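Local coordinates for periplasmic iron-binding protein (Synechocystis sp., PDB 2VOZ) that binds ferric iron and probably delivers it, as a periplasmic solute-binding subunit, to an ABC transporter for iron import, at residues R129-R137 / V242-P250; L151-V162 / A211-I221. One frame throughout, in Å; residues are numbered along the deposited sequence. Where two conformers were deposited one is given.

Contact 1: R129-R137 / V242-P250. With SO4 (sulfate ion), chain E.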
loop_
_atom_site.group_PDB
_atom_site.type_symbol
_atom_site.label_atom_id
_atom_site.label_comp_id
_atom_site.label_asym_id
_atom_site.label_seq_id
_atom_site.Cartn_x
_atom_site.Cartn_y
_atom_site.Cartn_z
ATOM N N ARG B 129 6.283 16.553 -19.197
ATOM C CA ARG B 129 7.362 16.812 -18.253
ATOM C C ARG B 129 8.417 17.566 -19.048
ATOM O O ARG B 129 8.408 17.531 -20.289
ATOM C CB ARG B 129 7.980 15.493 -17.700
ATOM C CG ARG B 129 8.521 14.501 -18.773
ATOM C CD ARG B 129 7.481 13.466 -19.307
ATOM N NE ARG B 129 6.908 12.686 -18.213
ATOM C CZ ARG B 129 7.542 11.661 -17.609
ATOM N NH1 ARG B 129 8.741 11.276 -18.033
ATOM N NH2 ARG B 129 6.990 11.050 -16.574
ATOM N N ALA B 130 9.289 18.264 -18.353
ATOM C CA ALA B 130 10.376 19.000 -19.020
ATOM C C ALA B 130 11.680 18.378 -18.594
ATOM O O ALA B 130 11.802 17.975 -17.434
ATOM C CB ALA B 130 10.336 20.499 -18.577
ATOM N N ARG B 131 12.649 18.285 -19.505
ATOM C CA ARG B 131 13.963 17.777 -19.147
ATOM C C ARG B 131 14.802 19.050 -18.929
ATOM O O ARG B 131 15.095 19.797 -19.861
ATOM C CB ARG B 131 14.545 16.828 -20.224
ATOM C CG ARG B 131 15.774 16.035 -19.688
ATOM C CD ARG B 131 15.812 14.665 -20.340
ATOM N NE ARG B 131 16.839 13.799 -19.768
ATOM C CZ ARG B 131 16.737 13.168 -18.589
ATOM N NH1 ARG B 131 15.653 13.313 -17.829
ATOM N NH2 ARG B 131 17.723 12.376 -18.169
ATOM N N VAL B 132 15.113 19.315 -17.670
ATOM C CA VAL B 132 15.656 20.605 -17.294
ATOM C C VAL B 132 17.090 20.465 -16.798
ATOM O O VAL B 132 17.644 19.372 -16.776
ATOM C CB VAL B 132 14.795 21.269 -16.194
ATOM C CG1 VAL B 132 13.384 21.614 -16.724
ATOM C CG2 VAL B 132 14.726 20.402 -14.891
ATOM N N LEU B 133 17.675 21.590 -16.388
ATOM C CA LEU B 133 18.984 21.562 -15.770
ATOM C C LEU B 133 18.844 21.802 -14.290
ATOM O O LEU B 133 17.926 22.534 -13.841
ATOM C CB LEU B 133 19.866 22.653 -16.351
ATOM C CG LEU B 133 19.996 22.689 -17.873
ATOM C CD1 LEU B 133 21.103 23.666 -18.330
ATOM C CD2 LEU B 133 20.280 21.304 -18.415
ATOM N N TYR B 134 19.732 21.159 -13.543
ATOM C CA TYR B 134 19.861 21.376 -12.111
ATOM C C TYR B 134 21.267 21.873 -11.864
ATOM O O TYR B 134 22.216 21.447 -12.528
ATOM C CB TYR B 134 19.602 20.080 -11.343
ATOM C CG TYR B 134 18.152 19.700 -11.479
ATOM C CD1 TYR B 134 17.749 18.741 -12.397
ATOM C CD2 TYR B 134 17.179 20.376 -10.759
ATOM C CE1 TYR B 134 16.402 18.390 -12.542
ATOM C CE2 TYR B 134 15.836 20.048 -10.894
ATOM C CZ TYR B 134 15.458 19.057 -11.792
ATOM O OH TYR B 134 14.123 18.748 -11.899
ATOM N N TYR B 135 21.421 22.775 -10.912
ATOM C CA TYR B 135 22.769 23.322 -10.690
ATOM C C TYR B 135 23.039 23.580 -9.234
ATOM O O TYR B 135 22.121 23.873 -8.456
ATOM C CB TYR B 135 23.000 24.600 -11.517
ATOM C CG TYR B 135 22.148 25.791 -11.083
ATOM C CD1 TYR B 135 20.885 26.024 -11.671
ATOM C CD2 TYR B 135 22.605 26.669 -10.058
ATOM C CE1 TYR B 135 20.087 27.117 -11.294
ATOM C CE2 TYR B 135 21.826 27.775 -9.699
ATOM C CZ TYR B 135 20.575 27.976 -10.297
ATOM O OH TYR B 135 19.791 29.044 -9.876
ATOM N N SER B 136 24.317 23.483 -8.881
ATOM C CA SER B 136 24.788 23.763 -7.539
ATOM C C SER B 136 24.616 25.255 -7.249
ATOM O O SER B 136 25.213 26.088 -7.914
ATOM C CB SER B 136 26.296 23.442 -7.461
ATOM O OG SER B 136 26.831 23.834 -6.207
ATOM N N ARG B 137 23.861 25.575 -6.221
ATOM C CA ARG B 137 23.629 26.979 -5.857
ATOM C C ARG B 137 24.953 27.641 -5.453
ATOM O O ARG B 137 25.193 28.790 -5.807
ATOM C CB ARG B 137 22.619 27.050 -4.740
ATOM C CG ARG B 137 21.248 26.720 -5.240
ATOM C CD ARG B 137 20.153 26.807 -4.159
ATOM N NE ARG B 137 20.096 28.120 -3.522
ATOM C CZ ARG B 137 19.569 29.221 -4.062
ATOM N NH1 ARG B 137 19.059 29.209 -5.298
ATOM N NH2 ARG B 137 19.570 30.360 -3.360
ATOM N N VAL B 242 17.309 20.223 -1.919
ATOM C CA VAL B 242 16.635 21.350 -2.579
ATOM C C VAL B 242 17.254 22.684 -2.096
ATOM O O VAL B 242 17.242 23.657 -2.841
ATOM C CB VAL B 242 15.110 21.302 -2.482
ATOM C CG1 VAL B 242 14.587 20.005 -3.105
ATOM C CG2 VAL B 242 14.646 21.445 -1.043
ATOM N N GLU B 243 17.884 22.683 -0.925
ATOM C CA GLU B 243 18.588 23.889 -0.460
ATOM C C GLU B 243 19.858 24.105 -1.212
ATOM O O GLU B 243 20.331 25.224 -1.297
ATOM C CB GLU B 243 18.884 23.806 1.035
ATOM C CG GLU B 243 17.670 24.316 1.818
ATOM C CD GLU B 243 17.506 23.666 3.175
ATOM O OE1 GLU B 243 18.480 23.028 3.668
ATOM O OE2 GLU B 243 16.382 23.790 3.742
ATOM N N LYS B 244 20.430 23.031 -1.726
ATOM C CA LYS B 244 21.766 23.068 -2.324
ATOM C C LYS B 244 21.757 23.131 -3.839
ATOM O O LYS B 244 22.751 23.504 -4.464
ATOM C CB LYS B 244 22.589 21.875 -1.860
ATOM C CG LYS B 244 23.047 22.041 -0.411
ATOM C CD LYS B 244 23.949 20.901 0.018
ATOM C CE LYS B 244 24.473 21.161 1.432
ATOM N NZ LYS B 244 25.472 22.269 1.367
ATOM N N VAL B 245 20.625 22.763 -4.417
ATOM C CA VAL B 245 20.512 22.596 -5.880
ATOM C C VAL B 245 19.288 23.349 -6.346
ATOM O O VAL B 245 18.261 23.310 -5.659
ATOM C CB VAL B 245 20.362 21.079 -6.222
ATOM C CG1 VAL B 245 20.196 20.897 -7.736
ATOM C CG2 VAL B 245 21.562 20.266 -5.681
ATOM N N SER B 246 19.372 24.072 -7.480
ATOM C CA SER B 246 18.194 24.755 -8.036
ATOM C C SER B 246 17.852 24.212 -9.416
ATOM O O SER B 246 18.693 23.629 -10.089
ATOM C CB SER B 246 18.387 26.270 -8.116
ATOM O OG SER B 246 18.350 26.854 -6.797
ATOM N N LEU B 247 16.604 24.434 -9.818
ATOM C CA LEU B 247 16.102 23.995 -11.124
ATOM C C LEU B 247 16.246 25.183 -12.090
ATOM O O LEU B 247 15.872 26.305 -11.763
ATOM C CB LEU B 247 14.625 23.593 -10.981
ATOM C CG LEU B 247 13.870 23.088 -12.219
ATOM C CD1 LEU B 247 12.716 22.233 -11.724
ATOM C CD2 LEU B 247 13.314 24.223 -13.062
ATOM N N PHE B 248 16.770 24.927 -13.283
ATOM C CA PHE B 248 16.891 25.943 -14.320
ATOM C C PHE B 248 16.235 25.424 -15.598
ATOM O O PHE B 248 16.618 24.336 -16.070
ATOM C CB PHE B 248 18.387 26.215 -14.584
ATOM C CG PHE B 248 18.641 27.187 -15.707
ATOM C CD1 PHE B 248 18.609 28.585 -15.456
ATOM C CD2 PHE B 248 18.920 26.730 -16.993
ATOM C CE1 PHE B 248 18.847 29.499 -16.510
ATOM C CE2 PHE B 248 19.144 27.635 -18.061
ATOM C CZ PHE B 248 19.114 29.015 -17.812
ATOM N N PHE B 249 15.290 26.188 -16.152
ATOM C CA PHE B 249 14.706 25.863 -17.443
ATOM C C PHE B 249 15.626 26.328 -18.569
ATOM O O PHE B 249 15.820 27.539 -18.741
ATOM C CB PHE B 249 13.323 26.498 -17.650
ATOM C CG PHE B 249 12.225 25.900 -16.810
ATOM C CD1 PHE B 249 11.632 24.682 -17.154
ATOM C CD2 PHE B 249 11.753 26.579 -15.684
ATOM C CE1 PHE B 249 10.605 24.134 -16.375
ATOM C CE2 PHE B 249 10.730 26.036 -14.911
ATOM C CZ PHE B 249 10.166 24.802 -15.248
ATOM N N PRO B 250 16.185 25.380 -19.331
ATOM C CA PRO B 250 17.015 25.760 -20.459
ATOM C C PRO B 250 16.245 26.126 -21.731
ATOM O O PRO B 250 15.073 25.771 -21.902
ATOM C CB PRO B 250 17.813 24.487 -20.724
ATOM C CG PRO B 250 16.788 23.418 -20.429
ATOM C CD PRO B 250 16.136 23.911 -19.178
HETATM S S SO4 E . 14.438 26.877 -7.293
HETATM O O1 SO4 E . 14.833 25.685 -8.049
HETATM O O2 SO4 E . 15.499 27.316 -6.347
HETATM O O3 SO4 E . 14.144 27.994 -8.212
HETATM O O4 SO4 E . 13.220 26.590 -6.518
HETATM O O HOH W 1 25.626 22.176 -4.434
#

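Contact 2: L151-V162 / A211-I221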
loop_
_atom_site.group_PDB
_atom_site.type_symbol
_atom_site.label_atom_id
_atom_site.label_comp_id
_atom_site.label_asym_id
_atom_site.label_seq_id
_atom_site.Cartn_x
_atom_site.Cartn_y
_atom_site.Cartn_z
ATOM N N LEU B 151 26.132 23.336 -22.871
ATOM C CA LEU B 151 26.810 22.450 -21.923
ATOM C C LEU B 151 27.981 21.665 -22.542
ATOM O O LEU B 151 28.721 20.980 -21.820
ATOM C CB LEU B 151 25.827 21.491 -21.263
ATOM C CG LEU B 151 24.762 22.146 -20.376
ATOM C CD1 LEU B 151 23.857 21.074 -19.789
ATOM C CD2 LEU B 151 25.308 23.029 -19.240
ATOM N N ALA B 152 28.127 21.798 -23.853
ATOM C CA ALA B 152 29.259 21.224 -24.592
ATOM C C ALA B 152 30.480 22.158 -24.560
ATOM O O ALA B 152 31.580 21.748 -24.983
ATOM C CB ALA B 152 28.846 20.911 -26.050
ATOM N N ASP B 153 30.285 23.387 -24.065
ATOM C CA ASP B 153 31.379 24.380 -23.951
ATOM C C ASP B 153 32.446 23.827 -22.982
ATOM O O ASP B 153 32.135 23.189 -21.962
ATOM C CB ASP B 153 30.872 25.748 -23.429
ATOM C CG ASP B 153 29.984 26.492 -24.413
ATOM O OD1 ASP B 153 29.416 27.537 -23.990
ATOM O OD2 ASP B 153 29.863 26.077 -25.599
ATOM N N PRO B 154 33.732 24.070 -23.292
ATOM C CA PRO B 154 34.784 23.448 -22.476
ATOM C C PRO B 154 34.791 23.885 -21.011
ATOM O O PRO B 154 35.372 23.199 -20.190
ATOM C CB PRO B 154 36.078 23.877 -23.170
ATOM C CG PRO B 154 35.728 25.067 -23.979
ATOM C CD PRO B 154 34.281 24.883 -24.392
ATOM N N GLN B 155 34.144 25.016 -20.684
ATOM C CA GLN B 155 34.118 25.441 -19.281
ATOM C C GLN B 155 33.438 24.433 -18.344
ATOM O O GLN B 155 33.622 24.510 -17.125
ATOM C CB GLN B 155 33.410 26.779 -19.140
ATOM C CG GLN B 155 31.953 26.703 -19.405
ATOM C CD GLN B 155 31.387 28.075 -19.592
ATOM O OE1 GLN B 155 30.881 28.685 -18.642
ATOM N NE2 GLN B 155 31.532 28.610 -20.809
ATOM N N TRP B 156 32.641 23.512 -18.908
ATOM C CA TRP B 156 31.911 22.514 -18.075
ATOM C C TRP B 156 32.680 21.210 -17.877
ATOM O O TRP B 156 32.130 20.213 -17.364
ATOM C CB TRP B 156 30.514 22.239 -18.663
ATOM C CG TRP B 156 29.718 23.490 -18.751
ATOM C CD1 TRP B 156 29.387 24.190 -19.873
ATOM C CD2 TRP B 156 29.261 24.258 -17.639
ATOM N NE1 TRP B 156 28.686 25.335 -19.523
ATOM C CE2 TRP B 156 28.600 25.397 -18.156
ATOM C CE3 TRP B 156 29.307 24.070 -16.259
ATOM C CZ2 TRP B 156 27.995 26.360 -17.323
ATOM C CZ3 TRP B 156 28.720 25.030 -15.429
ATOM C CH2 TRP B 156 28.075 26.155 -15.970
ATOM N N ARG B 157 33.962 21.208 -18.264
ATOM C CA ARG B 157 34.772 20.011 -18.093
ATOM C C ARG B 157 34.733 19.498 -16.646
ATOM O O ARG B 157 34.924 20.282 -15.717
ATOM C CB ARG B 157 36.217 20.299 -18.540
ATOM C CG ARG B 157 37.171 19.179 -18.266
ATOM C CD ARG B 157 37.040 18.146 -19.323
ATOM N NE ARG B 157 38.330 17.492 -19.540
ATOM N N GLY B 158 34.453 18.196 -16.478
ATOM C CA GLY B 158 34.381 17.542 -15.161
ATOM C C GLY B 158 33.163 17.935 -14.339
ATOM O O GLY B 158 33.099 17.617 -13.156
ATOM N N LYS B 159 32.173 18.580 -14.959
ATOM C CA LYS B 159 31.055 19.118 -14.176
ATOM C C LYS B 159 29.659 18.525 -14.452
ATOM O O LYS B 159 28.741 18.732 -13.650
ATOM C CB LYS B 159 31.029 20.639 -14.304
ATOM C CG LYS B 159 32.161 21.309 -13.527
ATOM C CD LYS B 159 32.147 22.819 -13.704
ATOM C CE LYS B 159 33.219 23.426 -12.811
ATOM N NZ LYS B 159 33.238 24.921 -12.833
ATOM N N ILE B 160 29.493 17.843 -15.579
ATOM C CA ILE B 160 28.157 17.424 -16.022
ATOM C C ILE B 160 27.741 16.061 -15.507
ATOM O O ILE B 160 28.487 15.062 -15.603
ATOM C CB ILE B 160 28.069 17.456 -17.563
ATOM C CG1 ILE B 160 28.430 18.872 -18.108
ATOM C CG2 ILE B 160 26.676 16.973 -18.041
ATOM C CD1 ILE B 160 27.532 20.054 -17.657
ATOM N N LEU B 161 26.525 15.990 -14.956
ATOM C CA LEU B 161 25.960 14.732 -14.485
ATOM C C LEU B 161 24.710 14.331 -15.255
ATOM O O LEU B 161 23.783 15.109 -15.349
ATOM C CB LEU B 161 25.547 14.878 -13.036
ATOM C CG LEU B 161 26.745 15.072 -12.118
ATOM C CD1 LEU B 161 26.233 15.787 -10.867
ATOM C CD2 LEU B 161 27.389 13.722 -11.764
ATOM N N VAL B 162 24.716 13.126 -15.828
ATOM C CA VAL B 162 23.525 12.598 -16.494
ATOM C C VAL B 162 23.508 11.085 -16.381
ATOM O O VAL B 162 24.582 10.468 -16.257
ATOM C CB VAL B 162 23.451 13.071 -17.967
ATOM C CG1 VAL B 162 24.597 12.462 -18.790
ATOM C CG2 VAL B 162 22.074 12.750 -18.579
ATOM N N ALA B 211 23.774 14.026 -6.687
ATOM C CA ALA B 211 25.236 14.035 -6.923
ATOM C C ALA B 211 25.760 15.478 -6.892
ATOM O O ALA B 211 26.894 15.711 -6.472
ATOM C CB ALA B 211 25.581 13.336 -8.249
ATOM N N ILE B 212 24.923 16.440 -7.291
ATOM C CA ILE B 212 25.324 17.859 -7.215
ATOM C C ILE B 212 25.465 18.201 -5.751
ATOM O O ILE B 212 26.457 18.812 -5.358
ATOM C CB ILE B 212 24.299 18.777 -7.868
ATOM C CG1 ILE B 212 24.179 18.433 -9.366
ATOM C CG2 ILE B 212 24.717 20.275 -7.711
ATOM C CD1 ILE B 212 23.044 19.253 -10.075
ATOM N N ALA B 213 24.456 17.828 -4.953
ATOM C CA ALA B 213 24.493 18.142 -3.506
ATOM C C ALA B 213 25.708 17.556 -2.817
ATOM O O ALA B 213 26.270 18.208 -1.909
ATOM C CB ALA B 213 23.189 17.696 -2.799
ATOM N N ALA B 214 26.122 16.349 -3.251
ATOM C CA ALA B 214 27.268 15.627 -2.710
ATOM C C ALA B 214 28.619 16.139 -3.224
ATOM O O ALA B 214 29.655 15.630 -2.808
ATOM C CB ALA B 214 27.130 14.153 -3.006
ATOM N N GLY B 215 28.604 17.116 -4.132
ATOM C CA GLY B 215 29.836 17.702 -4.696
ATOM C C GLY B 215 30.475 16.933 -5.846
ATOM O O GLY B 215 31.578 17.308 -6.315
ATOM N N ILE B 216 29.801 15.889 -6.323
ATOM C CA ILE B 216 30.316 15.047 -7.433
ATOM C C ILE B 216 30.377 15.793 -8.765
ATOM O O ILE B 216 31.321 15.604 -9.547
ATOM C CB ILE B 216 29.522 13.706 -7.537
ATOM C CG1 ILE B 216 29.670 12.952 -6.209
ATOM C CG2 ILE B 216 30.066 12.819 -8.664
ATOM C CD1 ILE B 216 28.553 11.953 -5.929
ATOM N N GLY B 217 29.400 16.660 -9.017
ATOM C CA GLY B 217 29.405 17.476 -10.257
ATOM C C GLY B 217 28.611 18.724 -9.963
ATOM O O GLY B 217 28.140 18.886 -8.830
ATOM N N ASP B 218 28.404 19.598 -10.959
ATOM C CA ASP B 218 27.805 20.902 -10.694
ATOM C C ASP B 218 26.515 21.178 -11.462
ATOM O O ASP B 218 25.737 22.046 -11.073
ATOM C CB ASP B 218 28.791 22.021 -11.053
ATOM C CG ASP B 218 30.011 22.064 -10.153
ATOM O OD1 ASP B 218 30.129 21.289 -9.169
ATOM O OD2 ASP B 218 30.885 22.909 -10.466
ATOM N N VAL B 219 26.325 20.470 -12.576
ATOM C CA VAL B 219 25.137 20.670 -13.454
ATOM C C VAL B 219 24.633 19.302 -13.883
ATOM O O VAL B 219 25.414 18.473 -14.337
ATOM C CB VAL B 219 25.433 21.516 -14.728
ATOM C CG1 VAL B 219 24.169 21.649 -15.576
ATOM C CG2 VAL B 219 25.997 22.898 -14.333
ATOM N N ALA B 220 23.344 19.048 -13.666
ATOM C CA ALA B 220 22.757 17.756 -14.048
ATOM C C ALA B 220 21.652 18.008 -15.036
ATOM O O ALA B 220 21.058 19.110 -15.056
ATOM C CB ALA B 220 22.194 17.021 -12.854
ATOM N N ILE B 221 21.372 16.979 -15.852
ATOM C CA ILE B 221 20.207 16.996 -16.733
ATOM C C ILE B 221 19.242 15.961 -16.178
ATOM O O ILE B 221 19.643 14.809 -15.962
ATOM C CB ILE B 221 20.604 16.603 -18.168
ATOM C CG1 ILE B 221 21.650 17.609 -18.713
ATOM C CG2 ILE B 221 19.359 16.600 -19.090
ATOM C CD1 ILE B 221 22.190 17.255 -20.119
HETATM O O HOH W 2 30.738 25.340 -11.652
#

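Contact 1: R129-R137 / V242-P250
With chi1 at 67°, Tyr-135 sets CG between its own backbone N and carbonyl carbon, and this carries the ring across the neighbouring strand until one face lies over CB of Ser-246. That serine turns OG beside its backbone N (chi1 -72°), where it meets the end of Arg-137. The CH-pi contact puts Ser-246 CB 4.0 Å from the Tyr-135 ring centroid, while Phe-248 CB reaches the edge of the same ring at CE1. Arg-137 NH1 donates to Ser-246 OG at 2.9 Å, the acceptor lying in the guanidinium plane. Ser-246 OG in turn donates to O2 of a sulfate, probably from the crystallisation liquor, whose O1 takes a nearly straight bond from Leu-247 N at 2.8 Å. Were Tyr-135 cut back to an alanine, the CH-pi contact would go and Ser-246 CB and Phe-248 CB would probably be left facing a gap. On the other face of the sheet, Leu-247 CB packs 3.7 Å from Tyr-134 CE2 and Val-245 CG1 touches Tyr-134 CB; the hydroxyl of Tyr-134 is bonded to the carbonyl of Asn-223. Further along, Val-132 CG1 lies 3.6 Å from Phe-249 CD1, the two side chains running side by side. Between these two layers of side chains the backbones form antiparallel hydrogen-bonded pairs, Leu-133 with Phe-248 and Tyr-135 with Ser-246, each with two bonds, and Arg-137 N adds a bond to Lys-244 O where the helix gives way to the strand. At the opposite end Arg-131 forms a salt bridge with Asp-205 and lies close to the iron ligand Tyr-169. Strand 245-248 thus edges the lobe's sheet along the far half of 124-136, which also pairs with 261-268, itself paired with 82-86, consistent with the strand crossing between periplasmic binding protein lobes.

Contact 2: L151-V162 / A211-I221
This is a parallel strand pairing, buried in the same lobe as iron ligand Tyr-169, in which 160-161 lies beside the start of 219-223. Leu-161 N donates to Val-219 O at 2.8 Å, and Leu-161 O accepts from Ile-221 N. At the entry to the pair, Lys-159 O is gripped twice, by Asp-218 N on a lone pair in the carbonyl plane and by Val-219 N tilted from that plane. Leu-161, with CG beside its backbone N (chi1 -67°), drives CD1 to 3.6 Å from Ala-211 CB and equally near Gly-217 CA, where a side chain on the glycine would clash. On the other face, Val-219 CG2 comes 3.6 Å from Trp-156 CZ3 and Val-219 CG1 meets Leu-151 CD2. The extended chain of Lys-159 runs past Asp-218 OD2; their salt bridge is long, at 3.9 Å from NZ, and a water joins the two charges, while OD1 is held by Arg-139. Gly-215 closes helix 205-213 with a Schellman motif before the chain turns into its strand. Parallel neighbours linked through intervening helices, with a helix packed against the sheet, are characteristic of the alpha/beta lobes of periplasmic binding proteins.

In the fold
Contact 1 and contact 2 show how one sheet can gather distant parts of a chain. Their centres are 12 Å apart, on the same side of the chain's centre, and contact 2 is nested within the loop that contact 1 closes: the order is 129-137, 151-162, 211-221, 242-250. Strand 124-136 lies between 219-223 and 245-248, antiparallel to both, and 160-161 joins through 219-223. The contacts meet directly where Tyr-134 N probably bonds to Ala-220 O and Ser-136 N to Asp-218 O. Helix 205-213 reaches both through Ile-212. Beyond strand 219-223 the chain enters helix 224-232, which carries the iron ligands Tyr-225 and Tyr-226, so this sheet leads directly into the metal site.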